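Long-range contact in putative branched-chain amino acid transport system substrate-binding protein (Rhodopseudomonas palustris, PDB 3TX6), which probably serves as the periplasmic solute-binding component of an ABC transporter, capturing aromatic acids related to p-coumarate for uptake, and here holds 4-hydroxyphenylpyruvate: residues 11-17 with 46-52. Sequence-based numbering, arbitrary orientation. Where two conformers were deposited one is given.
Sequences GITVTTT and IVLDDGG
Asp-50 reaches across to two threonines where the parallel strands 8-14 and 41-49 run out. Its OD2 takes the Thr-13 hydroxyl (OG1 to OD2, 2.7 Å) on the anti side and a second bond from Ser-76. Its OD1 receives Thr-15 OG1 at 2.8 Å through the syn lone pair, with Gly-52 N on the anti side closing an Asx turn. Four donors thus satisfy this buried carboxylate, and short, branched threonines suit a place needing both a hydroxyl and close packing.

Asp-49, its CG anti to the backbone N (chi1 -179°), lies on the face of the sheet that carries Val-14 and Val-47 and extends to the loop beyond Val-14. Thr-16 N (2.9 Å to OD1) and Gly-51 N approach Asp-49 OD1 from opposite faces of the carboxylate, the latter making a second Asx turn; OD2 takes Thr-17 OG1 at 2.7 Å. Gly-51 and Gly-52 both have positive phi, which favours glycine. Backbone bonds pair the strands, from Ile-12 N to Ile-46 O (2.8 Å) up to Asp-50 N to Val-14 O at the strand ends, while Val-14 CG2 meets Val-47 CG1 at 4.3 Å.

Paired strand ends whose loops face the ligand cleft are characteristic of the Rossmann-like lobe of periplasmic binding proteins.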
loop_
_atom_site.group_PDB
_atom_site.type_symbol
_atom_site.label_atom_id
_atom_site.label_comp_id
_atom_site.label_asym_id
_atom_site.label_seq_id
_atom_site.Cartn_x
_atom_site.Cartn_y
_atom_site.Cartn_z
ATOM N N GLY A 11 -10.979 -14.723 1.088
ATOM C CA GLY A 11 -9.638 -15.207 1.388
ATOM C C GLY A 11 -8.607 -14.120 1.312
ATOM O O GLY A 11 -8.592 -13.317 0.371
ATOM N N ILE A 12 -7.716 -14.126 2.293
ATOM C CA ILE A 12 -6.698 -13.107 2.437
ATOM C C ILE A 12 -5.341 -13.774 2.588
ATOM O O ILE A 12 -5.152 -14.593 3.495
ATOM C CB ILE A 12 -6.978 -12.232 3.656
ATOM C CG1 ILE A 12 -8.440 -11.719 3.582
ATOM C CG2 ILE A 12 -5.958 -11.080 3.736
ATOM C CD1 ILE A 12 -8.842 -10.727 4.643
ATOM N N THR A 13 -4.399 -13.407 1.709
ATOM C CA THR A 13 -3.015 -13.813 1.879
ATOM C C THR A 13 -2.165 -12.592 2.119
ATOM O O THR A 13 -2.190 -11.651 1.329
ATOM C CB THR A 13 -2.478 -14.681 0.676
ATOM O OG1 THR A 13 -1.157 -15.202 1.001
ATOM C CG2 THR A 13 -2.527 -13.987 -0.673
ATOM N N VAL A 14 -1.460 -12.586 3.256
ATOM C CA VAL A 14 -0.593 -11.507 3.601
ATOM C C VAL A 14 0.718 -12.039 4.172
ATOM O O VAL A 14 0.888 -13.234 4.374
ATOM C CB VAL A 14 -1.283 -10.534 4.596
ATOM C CG1 VAL A 14 -2.370 -9.703 3.916
ATOM C CG2 VAL A 14 -1.776 -11.289 5.826
ATOM N N THR A 15 1.653 -11.130 4.378
ATOM C CA THR A 15 3.016 -11.499 4.755
ATOM C C THR A 15 3.238 -11.221 6.241
ATOM O O THR A 15 3.486 -10.074 6.668
ATOM C CB THR A 15 4.027 -10.702 3.923
ATOM O OG1 THR A 15 3.713 -10.848 2.518
ATOM C CG2 THR A 15 5.481 -11.170 4.269
ATOM N N THR A 16 3.163 -12.288 7.021
ATOM C CA THR A 16 3.282 -12.179 8.465
ATOM C C THR A 16 4.567 -12.832 9.001
ATOM O O THR A 16 4.791 -12.830 10.208
ATOM C CB THR A 16 2.054 -12.718 9.187
ATOM O OG1 THR A 16 1.877 -14.108 8.887
ATOM C CG2 THR A 16 0.835 -11.937 8.833
ATOM N N THR A 17 5.388 -13.367 8.101
ATOM C CA THR A 17 6.746 -13.843 8.404
ATOM C C THR A 17 7.714 -13.361 7.324
ATOM O O THR A 17 7.273 -12.990 6.229
ATOM C CB THR A 17 6.832 -15.390 8.443
ATOM O OG1 THR A 17 6.471 -15.935 7.157
ATOM C CG2 THR A 17 5.955 -15.956 9.522
ATOM N N ILE A 46 -10.808 -16.107 5.693
ATOM C CA ILE A 46 -9.737 -17.112 5.768
ATOM C C ILE A 46 -8.410 -16.426 5.490
ATOM O O ILE A 46 -8.241 -15.804 4.453
ATOM C CB ILE A 46 -9.943 -18.247 4.750
ATOM C CG1 ILE A 46 -11.320 -18.886 4.925
ATOM C CG2 ILE A 46 -8.848 -19.287 4.926
ATOM C CD1 ILE A 46 -11.911 -19.438 3.664
ATOM N N VAL A 47 -7.536 -16.427 6.485
ATOM C CA VAL A 47 -6.261 -15.701 6.447
ATOM C C VAL A 47 -5.101 -16.637 6.412
ATOM O O VAL A 47 -5.055 -17.574 7.190
ATOM C CB VAL A 47 -6.103 -14.732 7.640
ATOM C CG1 VAL A 47 -4.888 -13.829 7.409
ATOM C CG2 VAL A 47 -7.383 -13.924 7.790
ATOM N N LEU A 48 -4.180 -16.413 5.492
ATOM C CA LEU A 48 -2.962 -17.208 5.392
ATOM C C LEU A 48 -1.748 -16.304 5.241
ATOM O O LEU A 48 -1.851 -15.242 4.656
ATOM C CB LEU A 48 -3.053 -18.128 4.142
ATOM C CG LEU A 48 -4.115 -19.248 4.219
ATOM C CD1 LEU A 48 -4.221 -20.006 2.870
ATOM C CD2 LEU A 48 -3.868 -20.258 5.382
ATOM N N ASP A 49 -0.611 -16.779 5.719
ATOM C CA ASP A 49 0.679 -16.171 5.495
ATOM C C ASP A 49 1.264 -16.694 4.193
ATOM O O ASP A 49 1.235 -17.900 3.944
ATOM C CB ASP A 49 1.578 -16.581 6.652
ATOM C CG ASP A 49 2.985 -16.019 6.599
ATOM O OD1 ASP A 49 3.243 -14.955 6.000
ATOM O OD2 ASP A 49 3.854 -16.703 7.206
ATOM N N ASP A 50 1.906 -15.812 3.447
ATOM C CA ASP A 50 2.699 -16.228 2.312
ATOM C C ASP A 50 4.221 -15.963 2.455
ATOM O O ASP A 50 4.987 -16.282 1.535
ATOM C CB ASP A 50 2.211 -15.566 1.029
ATOM C CG ASP A 50 2.058 -14.060 1.156
ATOM O OD1 ASP A 50 2.992 -13.395 1.645
ATOM O OD2 ASP A 50 1.011 -13.558 0.662
ATOM N N GLY A 51 4.659 -15.381 3.571
ATOM C CA GLY A 51 6.062 -15.087 3.764
ATOM C C GLY A 51 6.656 -14.104 2.750
ATOM O O GLY A 51 7.883 -13.978 2.664
ATOM N N GLY A 52 5.787 -13.468 1.966
ATOM C CA GLY A 52 6.204 -12.586 0.876
ATOM C C GLY A 52 6.605 -13.288 -0.417
ATOM O O GLY A 52 7.087 -12.657 -1.341
#